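Local structure of beta-fructofuranosidase, insoluble isoenzyme CWINV1 (Arabidopsis thaliana, 2OXB) at residues A[1-5]-A[305-309]; A[46-50]-A[62-67]; A[292-296]-A[308-312]; A[423-429]-A[441-447]. The protein hydrolyses terminal non-reducing beta-D-fructofuranoside residues, cleaving sucrose and 1-kestose and, to a lesser extent, neokestose and levan in the plant cell wall. The protein carries 1 engineered substitution. The contacts are given in a common frame with arbitrary orientation. Numbering follows the deposited sequence.

Contact 1: residues A[1-5]-A[305-309]; sequences NQPYR and EKGWS
A large ring can give an irregular N-terminal tail its main local surface, as residues 1-5 illustrate against residues 305-309. The tail is extended at Gln-2 (phi/psi -152/107°), bends through Pro-3 and Tyr-4 (-88/20° and -109/-4°) and straightens at Arg-5. Lys-306 closes a short helix; its CA lies 7.1 Å from Gln-2 CA, and its p, then all-trans side chain carries NZ away to a salt bridge with Glu-296. Gly-307 leaves the helix with positive phi (78/-1°). Trp-308 follows in extended conformation (-144/157°), chi1 p and chi2 -95°, its CA 8.8 Å from Arg-5 CA. Tyr-4 CB packs 3.9 Å from Trp-308 CZ2, and Arg-5 (m, t, p) brings CG to 3.4 Å from Trp-308 NE1. Arg-5 NE lies over one ring face, and Arg-5 CZ, 5.0 Å from the centroid of the Trp-308 five-membered ring, makes at most a weak cation-pi attraction. The Tyr-4 ring leads away, its OH hydrogen-bonded to Pro-501 O, and Tyr-4 O is hydrogen-bonded to Ser-482 OG. The tail lies between helix 300-306 with strand 308-309 of the propeller and, from the C-terminal sandwich, the turn joining strands 473-480 and 483-488 and the loop after strand 493-498.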
loop_
_atom_site.group_PDB
_atom_site.type_symbol
_atom_site.label_atom_id
_atom_site.label_comp_id
_atom_site.label_asym_id
_atom_site.label_seq_id
_atom_site.Cartn_x
_atom_site.Cartn_y
_atom_site.Cartn_z
ATOM N N ASN A 1 12.672 8.015 24.271
ATOM C CA ASN A 1 13.435 9.154 23.694
ATOM C C ASN A 1 12.772 9.616 22.390
ATOM O O ASN A 1 13.032 10.717 21.898
ATOM C CB ASN A 1 14.875 8.724 23.419
ATOM C CG ASN A 1 15.816 9.907 23.254
ATOM O OD1 ASN A 1 15.447 10.930 22.678
ATOM N ND2 ASN A 1 17.048 9.763 23.745
ATOM N N GLN A 2 11.919 8.760 21.835
ATOM C CA GLN A 2 11.213 9.073 20.606
ATOM C C GLN A 2 9.867 8.343 20.531
ATOM O O GLN A 2 9.801 7.127 20.341
ATOM C CB GLN A 2 12.099 8.743 19.398
ATOM C CG GLN A 2 12.775 7.389 19.450
ATOM C CD GLN A 2 14.218 7.447 18.966
ATOM O OE1 GLN A 2 14.508 8.010 17.909
ATOM N NE2 GLN A 2 15.127 6.861 19.740
ATOM N N PRO A 3 8.766 9.094 20.699
ATOM C CA PRO A 3 7.393 8.571 20.668
ATOM C C PRO A 3 6.753 8.534 19.292
ATOM O O PRO A 3 5.531 8.485 19.166
ATOM C CB PRO A 3 6.651 9.517 21.603
ATOM C CG PRO A 3 7.295 10.831 21.277
ATOM C CD PRO A 3 8.783 10.498 21.151
ATOM N N TYR A 4 7.566 8.564 18.249
ATOM C CA TYR A 4 6.986 8.546 16.922
ATOM C C TYR A 4 7.200 7.230 16.196
ATOM O O TYR A 4 6.685 7.025 15.103
ATOM C CB TYR A 4 7.525 9.720 16.111
ATOM C CG TYR A 4 7.067 11.063 16.651
ATOM C CD1 TYR A 4 5.893 11.173 17.410
ATOM C CD2 TYR A 4 7.779 12.224 16.376
ATOM C CE1 TYR A 4 5.443 12.408 17.879
ATOM C CE2 TYR A 4 7.336 13.463 16.840
ATOM C CZ TYR A 4 6.166 13.545 17.590
ATOM O OH TYR A 4 5.735 14.769 18.043
ATOM N N ARG A 5 7.947 6.331 16.825
ATOM C CA ARG A 5 8.210 5.031 16.243
ATOM C C ARG A 5 6.992 4.127 16.429
ATOM O O ARG A 5 6.234 4.311 17.369
ATOM C CB ARG A 5 9.448 4.422 16.900
ATOM C CG ARG A 5 10.664 5.325 16.808
ATOM C CD ARG A 5 11.956 4.567 17.043
ATOM N NE ARG A 5 12.086 3.439 16.119
ATOM C CZ ARG A 5 13.124 2.608 16.088
ATOM N NH1 ARG A 5 14.141 2.769 16.929
ATOM N NH2 ARG A 5 13.140 1.601 15.227
ATOM N N GLU A 305 17.267 14.032 12.829
ATOM C CA GLU A 305 17.304 14.138 14.273
ATOM C C GLU A 305 16.812 12.869 14.954
ATOM O O GLU A 305 17.422 12.402 15.916
ATOM C CB GLU A 305 16.482 15.333 14.740
ATOM C CG GLU A 305 16.743 15.708 16.191
ATOM C CD GLU A 305 16.133 17.043 16.563
ATOM O OE1 GLU A 305 14.875 17.151 16.589
ATOM O OE2 GLU A 305 16.919 17.988 16.826
ATOM N N LYS A 306 15.722 12.299 14.457
ATOM C CA LYS A 306 15.189 11.079 15.060
ATOM C C LYS A 306 15.990 9.829 14.672
ATOM O O LYS A 306 15.789 8.747 15.234
ATOM C CB LYS A 306 13.706 10.902 14.694
ATOM C CG LYS A 306 13.408 10.787 13.203
ATOM C CD LYS A 306 11.922 10.656 13.008
ATOM C CE LYS A 306 11.547 10.656 11.555
ATOM N NZ LYS A 306 10.067 10.599 11.388
ATOM N N GLY A 307 16.893 9.985 13.710
ATOM C CA GLY A 307 17.717 8.873 13.281
ATOM C C GLY A 307 17.047 7.871 12.361
ATOM O O GLY A 307 17.686 6.912 11.933
ATOM N N TRP A 308 15.776 8.075 12.040
ATOM C CA TRP A 308 15.092 7.130 11.166
ATOM C C TRP A 308 14.069 7.742 10.188
ATOM O O TRP A 308 13.541 8.844 10.390
ATOM C CB TRP A 308 14.411 6.042 12.008
ATOM C CG TRP A 308 13.417 6.564 12.995
ATOM C CD1 TRP A 308 13.631 6.850 14.314
ATOM C CD2 TRP A 308 12.063 6.923 12.725
ATOM N NE1 TRP A 308 12.490 7.374 14.885
ATOM C CE2 TRP A 308 11.510 7.427 13.932
ATOM C CE3 TRP A 308 11.260 6.874 11.583
ATOM C CZ2 TRP A 308 10.192 7.875 14.027
ATOM C CZ3 TRP A 308 9.940 7.325 11.675
ATOM C CH2 TRP A 308 9.422 7.818 12.893
ATOM N N SER A 309 13.809 7.012 9.113
ATOM C CA SER A 309 12.846 7.450 8.107
ATOM C C SER A 309 12.328 6.250 7.331
ATOM O O SER A 309 13.099 5.489 6.752
ATOM C CB SER A 309 13.476 8.469 7.142
ATOM O OG SER A 309 12.550 8.899 6.163
#

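Contact 2: residues A[46-50]-A[62-67]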
loop_
_atom_site.group_PDB
_atom_site.type_symbol
_atom_site.label_atom_id
_atom_site.label_comp_id
_atom_site.label_asym_id
_atom_site.label_seq_id
_atom_site.Cartn_x
_atom_site.Cartn_y
_atom_site.Cartn_z
ATOM N N ILE A 46 21.801 2.548 -0.541
ATOM C CA ILE A 46 20.716 1.583 -0.498
ATOM C C ILE A 46 21.184 0.145 -0.702
ATOM O O ILE A 46 21.952 -0.156 -1.623
ATOM C CB ILE A 46 19.627 1.930 -1.541
ATOM C CG1 ILE A 46 18.882 3.189 -1.104
ATOM C CG2 ILE A 46 18.647 0.780 -1.683
ATOM C CD1 ILE A 46 18.233 3.059 0.272
ATOM N N VAL A 47 20.709 -0.730 0.183
ATOM C CA VAL A 47 21.027 -2.157 0.169
ATOM C C VAL A 47 19.750 -2.947 0.443
ATOM O O VAL A 47 18.742 -2.384 0.874
ATOM C CB VAL A 47 22.041 -2.523 1.283
ATOM C CG1 VAL A 47 22.479 -3.975 1.136
ATOM C CG2 VAL A 47 23.238 -1.584 1.238
ATOM N N TRP A 48 19.799 -4.253 0.209
ATOM C CA TRP A 48 18.652 -5.113 0.465
ATOM C C TRP A 48 18.698 -5.705 1.873
ATOM O O TRP A 48 19.125 -6.843 2.056
ATOM C CB TRP A 48 18.588 -6.236 -0.580
ATOM C CG TRP A 48 17.988 -5.801 -1.901
ATOM C CD1 TRP A 48 18.298 -4.672 -2.616
ATOM C CD2 TRP A 48 16.967 -6.475 -2.650
ATOM N NE1 TRP A 48 17.530 -4.600 -3.759
ATOM C CE2 TRP A 48 16.706 -5.694 -3.806
ATOM C CE3 TRP A 48 16.246 -7.660 -2.460
ATOM C CZ2 TRP A 48 15.753 -6.068 -4.765
ATOM C CZ3 TRP A 48 15.298 -8.028 -3.419
ATOM C CH2 TRP A 48 15.063 -7.235 -4.551
ATOM N N ALA A 49 18.272 -4.918 2.865
ATOM C CA ALA A 49 18.238 -5.383 4.245
ATOM C C ALA A 49 17.256 -6.537 4.282
ATOM O O ALA A 49 16.303 -6.573 3.497
ATOM C CB ALA A 49 17.784 -4.285 5.168
ATOM N N HIS A 50 17.490 -7.476 5.198
ATOM C CA HIS A 50 16.651 -8.667 5.317
ATOM C C HIS A 50 15.992 -8.832 6.677
ATOM O O HIS A 50 16.441 -8.271 7.671
ATOM C CB HIS A 50 17.488 -9.913 5.016
ATOM C CG HIS A 50 16.683 -11.121 4.660
ATOM N ND1 HIS A 50 15.343 -11.056 4.336
ATOM C CD2 HIS A 50 17.042 -12.417 4.508
ATOM C CE1 HIS A 50 14.915 -12.260 3.998
ATOM N NE2 HIS A 50 15.928 -13.103 4.093
ATOM N N HIS A 62 18.402 -9.937 9.856
ATOM C CA HIS A 62 19.411 -10.665 9.094
ATOM C C HIS A 62 20.276 -9.663 8.360
ATOM O O HIS A 62 19.812 -8.588 7.985
ATOM C CB HIS A 62 18.783 -11.594 8.050
ATOM C CG HIS A 62 18.441 -12.943 8.580
ATOM N ND1 HIS A 62 17.174 -13.275 9.006
ATOM C CD2 HIS A 62 19.218 -14.026 8.820
ATOM C CE1 HIS A 62 17.185 -14.504 9.489
ATOM N NE2 HIS A 62 18.413 -14.981 9.389
ATOM N N PRO A 63 21.545 -10.014 8.130
ATOM C CA PRO A 63 22.487 -9.143 7.429
ATOM C C PRO A 63 22.096 -8.992 5.956
ATOM O O PRO A 63 21.697 -9.973 5.324
ATOM C CB PRO A 63 23.817 -9.871 7.617
ATOM C CG PRO A 63 23.405 -11.315 7.603
ATOM C CD PRO A 63 22.170 -11.306 8.474
ATOM N N PRO A 64 22.197 -7.758 5.402
ATOM C CA PRO A 64 21.878 -7.393 4.012
ATOM C C PRO A 64 22.252 -8.484 3.000
ATOM O O PRO A 64 23.332 -9.056 3.082
ATOM C CB PRO A 64 22.675 -6.115 3.821
ATOM C CG PRO A 64 22.525 -5.457 5.145
ATOM C CD PRO A 64 22.731 -6.588 6.130
ATOM N N ALA A 65 21.363 -8.742 2.040
ATOM C CA ALA A 65 21.562 -9.789 1.035
ATOM C C ALA A 65 22.046 -9.325 -0.343
ATOM O O ALA A 65 22.932 -9.950 -0.950
ATOM C CB ALA A 65 20.274 -10.587 0.875
ATOM N N ILE A 66 21.434 -8.261 -0.851
ATOM C CA ILE A 66 21.811 -7.702 -2.144
ATOM C C ILE A 66 22.396 -6.324 -1.845
ATOM O O ILE A 66 21.706 -5.446 -1.326
ATOM C CB ILE A 66 20.585 -7.541 -3.103
ATOM C CG1 ILE A 66 19.747 -8.821 -3.128
ATOM C CG2 ILE A 66 21.066 -7.260 -4.522
ATOM C CD1 ILE A 66 20.469 -10.019 -3.696
ATOM N N PHE A 67 23.679 -6.162 -2.163
ATOM C CA PHE A 67 24.419 -4.918 -1.955
ATOM C C PHE A 67 25.550 -4.887 -2.975
ATOM O O PHE A 67 25.973 -5.937 -3.465
ATOM C CB PHE A 67 24.985 -4.860 -0.526
ATOM C CG PHE A 67 25.701 -6.110 -0.101
ATOM C CD1 PHE A 67 27.049 -6.294 -0.395
ATOM C CD2 PHE A 67 25.004 -7.140 0.522
ATOM C CE1 PHE A 67 27.692 -7.490 -0.088
ATOM C CE2 PHE A 67 25.635 -8.342 0.833
ATOM C CZ PHE A 67 26.987 -8.519 0.524
#
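Each blade of the five-bladed beta-propeller of glycoside hydrolase family 32 is an up-and-down antiparallel sheet, and this contact is the outer hairpin of one of them. Strand 47-53 pairs with edge strand 60-66; over the segments 47-50 and 62-64 the axes run 176° apart and approach to 5.0 Å. The pairing is a good example of how an irregularity can be built into an edge strand. Ala-49 CA is nearest Pro-64 CA (4.2 Å) whereas Trp-48 CA is nearest Ile-66 CA (4.8 Å), so Ala-65 is an extra residue, a bulge-like irregularity at a corner of the chain. Two hydrogen bonds flank it, Ala-65 N to Trp-48 O at 2.9 Å and Trp-48 N to Ile-66 O at 2.7 Å. Trp-48 O also takes a CA-H...O contact from Pro-64 CA at 3.4 Å.

Trp-48 links the hairpin to the substrate site: it touches Gln-35, a substrate-binding residue, and its NE1 hydrogen-bonds the carbonyl of Trp-78. His-50, on the same face as Trp-48, sets CB 3.7 Å from His-62 CB; its ND1 is hydrogen-bonded to Leu-32 O and its ring stacks on Phe-33. Val-47 packs CG1 3.4 Å from Pro-64 CB. On the sheet face carrying Trp-48 and His-50, Ile-66 CB lies over the indole in a CH-pi contact, 3.7 Å from the centroid of the Trp-48 five-membered ring.

Contact 3: residues A[292-296]-A[308-312]; sequences GWTNE and WSGIQ. With NAG (2-acetamido-2-deoxy-beta-D-glucopyranose), chain C.
A buried carboxylate capturing a backbone amide is the striking feature: Gly-310 N donates to Glu-296 OE1 at 2.4 Å, a very short hydrogen bond whose exact length is uncertain because OE1 is crowded in the model. Glu-296 reaches it with chi1 t and chi2 p; its OE2 forms salt bridges with Lys-306 and Arg-498. The segments' end-to-end directions differ by 155°, without strand pairing, Trp-293 CA 4.8 Å from Gln-312 CA and Glu-296 CA 5.8 Å from Gly-310 CA. Here the propeller meets the C-terminal beta-sandwich of family 32 enzymes, since Arg-498 belongs to sandwich strand 493-498. Gly-310 (phi 108°) has no room for a CB, which would jam against the preceding carbonyl. Thr-294 also has positive phi (74°), its CG2 4.3 Å from Ile-311 CG1. The Trp-293 CA-to-CB bond points away, but the ring (chi1 t, chi2 45°) swings back, NE1 3.9 Å from Gly-310 CA; its side chain is about 4 Å from that of active-site Asp-19 (nearest atoms). Asn-295 ND2 is bonded to C1 of the N-linked NAG at 1.4 Å.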
loop_
_atom_site.group_PDB
_atom_site.type_symbol
_atom_site.label_atom_id
_atom_site.label_comp_id
_atom_site.label_asym_id
_atom_site.label_seq_id
_atom_site.Cartn_x
_atom_site.Cartn_y
_atom_site.Cartn_z
ATOM N N GLY A 292 3.233 -2.125 1.222
ATOM C CA GLY A 292 3.335 -0.733 0.814
ATOM C C GLY A 292 4.275 0.027 1.734
ATOM O O GLY A 292 4.225 -0.148 2.954
ATOM N N TRP A 293 5.116 0.881 1.152
ATOM C CA TRP A 293 6.097 1.644 1.910
ATOM C C TRP A 293 5.600 2.846 2.739
ATOM O O TRP A 293 5.733 2.833 3.961
ATOM C CB TRP A 293 7.262 2.043 0.985
ATOM C CG TRP A 293 8.140 3.153 1.510
ATOM C CD1 TRP A 293 8.632 3.290 2.779
ATOM C CD2 TRP A 293 8.595 4.303 0.777
ATOM N NE1 TRP A 293 9.356 4.457 2.882
ATOM C CE2 TRP A 293 9.353 5.095 1.669
ATOM C CE3 TRP A 293 8.434 4.738 -0.550
ATOM C CZ2 TRP A 293 9.951 6.300 1.283
ATOM C CZ3 TRP A 293 9.028 5.938 -0.938
ATOM C CH2 TRP A 293 9.780 6.707 -0.018
ATOM N N THR A 294 5.033 3.880 2.133
ATOM C CA THR A 294 4.573 5.025 2.945
ATOM C C THR A 294 5.686 5.933 3.475
ATOM O O THR A 294 6.346 5.643 4.479
ATOM C CB THR A 294 3.724 4.581 4.173
ATOM O OG1 THR A 294 2.436 4.143 3.732
ATOM C CG2 THR A 294 3.527 5.743 5.148
ATOM N N ASN A 295 5.836 7.052 2.782
ATOM C CA ASN A 295 6.793 8.100 3.070
ATOM C C ASN A 295 6.810 8.448 4.538
ATOM O O ASN A 295 6.140 7.841 5.363
ATOM C CB ASN A 295 6.379 9.370 2.329
ATOM C CG ASN A 295 7.423 9.868 1.376
ATOM O OD1 ASN A 295 8.618 9.641 1.566
ATOM N ND2 ASN A 295 6.965 10.585 0.352
ATOM N N GLU A 296 7.557 9.500 4.822
ATOM C CA GLU A 296 7.696 10.041 6.154
ATOM C C GLU A 296 7.163 11.476 6.044
ATOM O O GLU A 296 7.799 12.302 5.395
ATOM C CB GLU A 296 9.169 10.080 6.516
ATOM C CG GLU A 296 9.438 10.257 7.980
ATOM C CD GLU A 296 9.327 8.950 8.731
ATOM O OE1 GLU A 296 10.032 8.008 8.325
ATOM O OE2 GLU A 296 8.547 8.876 9.710
ATOM N N TRP A 308 15.776 8.075 12.040
ATOM C CA TRP A 308 15.092 7.130 11.166
ATOM C C TRP A 308 14.069 7.742 10.188
ATOM O O TRP A 308 13.541 8.844 10.390
ATOM C CB TRP A 308 14.411 6.042 12.008
ATOM C CG TRP A 308 13.417 6.564 12.995
ATOM C CD1 TRP A 308 13.631 6.850 14.314
ATOM C CD2 TRP A 308 12.063 6.923 12.725
ATOM N NE1 TRP A 308 12.490 7.374 14.885
ATOM C CE2 TRP A 308 11.510 7.427 13.932
ATOM C CE3 TRP A 308 11.260 6.874 11.583
ATOM C CZ2 TRP A 308 10.192 7.875 14.027
ATOM C CZ3 TRP A 308 9.940 7.325 11.675
ATOM C CH2 TRP A 308 9.422 7.818 12.893
ATOM N N SER A 309 13.809 7.012 9.113
ATOM C CA SER A 309 12.846 7.450 8.107
ATOM C C SER A 309 12.328 6.250 7.331
ATOM O O SER A 309 13.099 5.489 6.752
ATOM C CB SER A 309 13.476 8.469 7.142
ATOM O OG SER A 309 12.550 8.899 6.163
ATOM N N GLY A 310 11.015 6.065 7.354
ATOM C CA GLY A 310 10.413 4.966 6.623
ATOM C C GLY A 310 9.867 3.816 7.442
ATOM O O GLY A 310 10.579 3.174 8.212
ATOM N N ILE A 311 8.574 3.569 7.275
ATOM C CA ILE A 311 7.910 2.470 7.959
ATOM C C ILE A 311 7.285 1.616 6.860
ATOM O O ILE A 311 7.204 2.039 5.707
ATOM C CB ILE A 311 6.782 2.946 8.903
ATOM C CG1 ILE A 311 5.588 3.439 8.090
ATOM C CG2 ILE A 311 7.301 4.014 9.824
ATOM C CD1 ILE A 311 4.396 3.806 8.904
ATOM N N GLN A 312 6.846 0.414 7.214
ATOM C CA GLN A 312 6.216 -0.466 6.245
ATOM C C GLN A 312 4.788 -0.667 6.721
ATOM O O GLN A 312 4.559 -1.039 7.872
ATOM C CB GLN A 312 6.943 -1.807 6.198
ATOM C CG GLN A 312 6.740 -2.558 4.906
ATOM C CD GLN A 312 7.573 -1.988 3.754
ATOM O OE1 GLN A 312 7.335 -2.304 2.584
ATOM N NE2 GLN A 312 8.566 -1.160 4.086
HETATM C C1 NAG C . 7.175 12.018 0.340
HETATM C C2 NAG C . 5.874 12.751 -0.025
HETATM C C3 NAG C . 5.950 14.265 0.263
HETATM C C4 NAG C . 6.605 14.599 1.606
HETATM C C5 NAG C . 7.923 13.831 1.666
HETATM C C6 NAG C . 8.816 14.083 2.875
HETATM C C7 NAG C . 5.784 13.542 -2.307
HETATM C C8 NAG C . 7.131 13.617 -3.019
HETATM N N2 NAG C . 5.591 12.554 -1.434
HETATM O O3 NAG C . 4.649 14.833 0.212
HETATM O O4 NAG C . 6.845 15.995 1.671
HETATM O O5 NAG C . 7.650 12.428 1.620
HETATM O O6 NAG C . 10.067 13.420 2.720
HETATM O O7 NAG C . 4.925 14.388 -2.550
#

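Contact 4: residues A[423-429]-A[441-447]; sequences TSVYFRI and VLMCSDQ
In the C-terminal beta-sandwich of this family, strands 423-431 and 439-446 form an antiparallel hairpin. Over residues 423-429 and 441-446 the axes run 172° apart and approach to 4.6 Å. Hydrogen-bonded pairs are Tyr-426/Cys-444 (Tyr-426 N to Cys-444 O 2.8 Å, Cys-444 N to Tyr-426 O 2.9 Å), Arg-428/Leu-442 (Leu-442 N to Arg-428 O 2.9 Å) and the looser end pair Ser-424/Asp-446, with Asp-446 N to Ser-424 O at 3.2 Å and a weak return bond. Val-425/Ser-445, Phe-427/Met-443 and Ile-429/Val-441 are the non-hydrogen-bonded pairs.

The Phe-427 face, turned to the leucines of strand 473-480, is mainly apolar. Phe-427 (chi1 m) sets CE1 3.5 Å from Met-443 CG and CD1 3.7 Å from Val-441 CG1. Met-443 (t, t, chi3 110°) brings CE 3.9 Å from Val-425 CG1, its SD 5.2 Å from the Phe-427 ring centroid in an oblique Met-aromatic contact. Ile-429 (m, m) puts CD1 3.6 Å from Val-441 CG1. The other face mixes Ser-424, Asp-446, Arg-428 and Leu-442 with Tyr-426 (chi1 p), whose ring lies over Cys-444 O and, obliquely, 4.7 Å from Cys-444 SG (centroid); Cys-444 (m) is disulfide-bonded to Cys-395. Arg-428 (m, t, t) sets CD 3.4 Å from Leu-442 CD2. Gln-447 (m, m) folds back: its OE1, hydrogen-bonded also to Ser-497 OG, accepts from Ser-445 OG at 3.0 Å.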
loop_
_atom_site.group_PDB
_atom_site.type_symbol
_atom_site.label_atom_id
_atom_site.label_comp_id
_atom_site.label_asym_id
_atom_site.label_seq_id
_atom_site.Cartn_x
_atom_site.Cartn_y
_atom_site.Cartn_z
ATOM N N THR A 423 -6.578 14.082 14.864
ATOM C CA THR A 423 -6.688 13.613 13.491
ATOM C C THR A 423 -8.123 13.174 13.327
ATOM O O THR A 423 -8.701 12.604 14.241
ATOM C CB THR A 423 -5.696 12.476 13.225
ATOM O OG1 THR A 423 -4.385 13.039 13.051
ATOM C CG2 THR A 423 -6.086 11.698 11.982
ATOM N N SER A 424 -8.716 13.448 12.176
ATOM C CA SER A 424 -10.117 13.117 12.008
ATOM C C SER A 424 -10.545 12.472 10.709
ATOM O O SER A 424 -10.806 13.153 9.723
ATOM C CB SER A 424 -10.934 14.383 12.234
ATOM O OG SER A 424 -10.294 15.486 11.598
ATOM N N VAL A 425 -10.623 11.148 10.718
ATOM C CA VAL A 425 -11.075 10.415 9.553
ATOM C C VAL A 425 -12.584 10.289 9.748
ATOM O O VAL A 425 -13.054 9.923 10.831
ATOM C CB VAL A 425 -10.444 9.028 9.505
ATOM C CG1 VAL A 425 -11.050 8.217 8.381
ATOM C CG2 VAL A 425 -8.936 9.164 9.333
ATOM N N TYR A 426 -13.350 10.599 8.712
ATOM C CA TYR A 426 -14.790 10.532 8.838
ATOM C C TYR A 426 -15.474 10.317 7.504
ATOM O O TYR A 426 -14.818 10.120 6.480
ATOM C CB TYR A 426 -15.283 11.822 9.481
ATOM C CG TYR A 426 -14.845 13.059 8.737
ATOM C CD1 TYR A 426 -15.413 13.390 7.513
ATOM C CD2 TYR A 426 -13.851 13.887 9.246
ATOM C CE1 TYR A 426 -15.008 14.516 6.810
ATOM C CE2 TYR A 426 -13.428 15.022 8.549
ATOM C CZ TYR A 426 -14.014 15.328 7.329
ATOM O OH TYR A 426 -13.611 16.442 6.628
ATOM N N PHE A 427 -16.801 10.367 7.542
ATOM C CA PHE A 427 -17.658 10.180 6.375
ATOM C C PHE A 427 -18.567 11.380 6.145
ATOM O O PHE A 427 -18.827 12.159 7.063
ATOM C CB PHE A 427 -18.565 8.970 6.566
ATOM C CG PHE A 427 -17.855 7.658 6.485
ATOM C CD1 PHE A 427 -17.282 7.244 5.284
ATOM C CD2 PHE A 427 -17.781 6.819 7.595
ATOM C CE1 PHE A 427 -16.649 6.014 5.185
ATOM C CE2 PHE A 427 -17.147 5.580 7.509
ATOM C CZ PHE A 427 -16.581 5.179 6.299
ATOM N N ARG A 428 -19.046 11.504 4.904
ATOM C CA ARG A 428 -19.986 12.544 4.472
ATOM C C ARG A 428 -20.838 11.916 3.371
ATOM O O ARG A 428 -20.309 11.448 2.370
ATOM C CB ARG A 428 -19.249 13.740 3.904
ATOM C CG ARG A 428 -18.701 14.690 4.918
ATOM C CD ARG A 428 -17.528 15.387 4.294
ATOM N NE ARG A 428 -17.061 16.520 5.069
ATOM C CZ ARG A 428 -17.516 17.749 4.914
ATOM N NH1 ARG A 428 -18.452 17.995 4.012
ATOM N NH2 ARG A 428 -17.020 18.727 5.648
ATOM N N ILE A 429 -22.154 11.892 3.563
ATOM C CA ILE A 429 -23.058 11.298 2.576
ATOM C C ILE A 429 -23.841 12.357 1.802
ATOM O O ILE A 429 -24.421 13.276 2.375
ATOM C CB ILE A 429 -24.114 10.345 3.230
ATOM C CG1 ILE A 429 -23.437 9.267 4.083
ATOM C CG2 ILE A 429 -24.988 9.722 2.147
ATOM C CD1 ILE A 429 -22.523 8.333 3.333
ATOM N N VAL A 441 -20.615 8.178 -0.998
ATOM C CA VAL A 441 -20.015 8.128 0.319
ATOM C C VAL A 441 -18.599 8.662 0.288
ATOM O O VAL A 441 -17.711 8.086 -0.335
ATOM C CB VAL A 441 -19.967 6.714 0.855
ATOM C CG1 VAL A 441 -19.475 6.738 2.296
ATOM C CG2 VAL A 441 -21.332 6.087 0.747
ATOM N N LEU A 442 -18.410 9.769 0.982
ATOM C CA LEU A 442 -17.129 10.421 1.061
ATOM C C LEU A 442 -16.328 10.037 2.303
ATOM O O LEU A 442 -16.794 10.210 3.431
ATOM C CB LEU A 442 -17.322 11.933 1.067
ATOM C CG LEU A 442 -15.992 12.672 1.186
ATOM C CD1 LEU A 442 -15.209 12.462 -0.102
ATOM C CD2 LEU A 442 -16.218 14.144 1.451
ATOM N N MET A 443 -15.124 9.521 2.105
ATOM C CA MET A 443 -14.283 9.191 3.244
ATOM C C MET A 443 -13.158 10.234 3.235
ATOM O O MET A 443 -12.421 10.352 2.247
ATOM C CB MET A 443 -13.708 7.763 3.133
ATOM C CG MET A 443 -13.441 7.086 4.493
ATOM S SD MET A 443 -12.512 5.495 4.449
ATOM C CE MET A 443 -10.873 5.997 5.195
ATOM N N CYS A 444 -13.062 11.011 4.315
ATOM C CA CYS A 444 -12.020 12.033 4.454
ATOM C C CYS A 444 -11.100 11.706 5.617
ATOM O O CYS A 444 -11.526 11.127 6.614
ATOM C CB CYS A 444 -12.614 13.410 4.736
ATOM S SG CYS A 444 -13.591 14.184 3.408
ATOM N N SER A 445 -9.837 12.096 5.483
ATOM C CA SER A 445 -8.826 11.886 6.526
ATOM C C SER A 445 -8.110 13.213 6.699
ATOM O O SER A 445 -7.089 13.461 6.065
ATOM C CB SER A 445 -7.816 10.817 6.104
ATOM O OG SER A 445 -6.970 10.491 7.183
ATOM N N ASP A 446 -8.673 14.073 7.543
ATOM C CA ASP A 446 -8.112 15.395 7.791
ATOM C C ASP A 446 -6.809 15.363 8.584
ATOM O O ASP A 446 -6.692 14.664 9.598
ATOM C CB ASP A 446 -9.123 16.255 8.536
ATOM C CG ASP A 446 -9.305 17.605 7.897
ATOM O OD1 ASP A 446 -10.055 17.680 6.887
ATOM O OD2 ASP A 446 -8.686 18.577 8.397
ATOM N N GLN A 447 -5.838 16.148 8.134
ATOM C CA GLN A 447 -4.530 16.197 8.782
ATOM C C GLN A 447 -4.120 17.609 9.207
ATOM O O GLN A 447 -3.091 17.798 9.854
ATOM C CB GLN A 447 -3.511 15.594 7.822
ATOM C CG GLN A 447 -4.018 14.297 7.168
ATOM C CD GLN A 447 -3.854 13.076 8.067
ATOM O OE1 GLN A 447 -4.545 12.066 7.905
ATOM N NE2 GLN A 447 -2.917 13.161 9.011
#

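Overall arrangement
Taken together, the four contacts show how interaction type follows position. Contacts 1 and 3 share Trp-308 and Ser-309 and are tied directly by the salt bridge of Lys-306 NZ to Glu-296 OE2 (2.8 Å), yet contact 1 is a surface packing of a tail on an indole, whereas contact 3 is wholly buried and rests on a carboxylate accepting a backbone amide and on glycine geometry. Contact 2, partly buried, belongs to the same sheet at its other edge, 60-66 against 308-309, its centre about 17 Å from that of contact 3. Contact 4 stands apart in the sandwich, about 39 Å between centres from contact 2, where a hydrogen-bonded hairpin buries an apolar face and a mixed face with a disulfide.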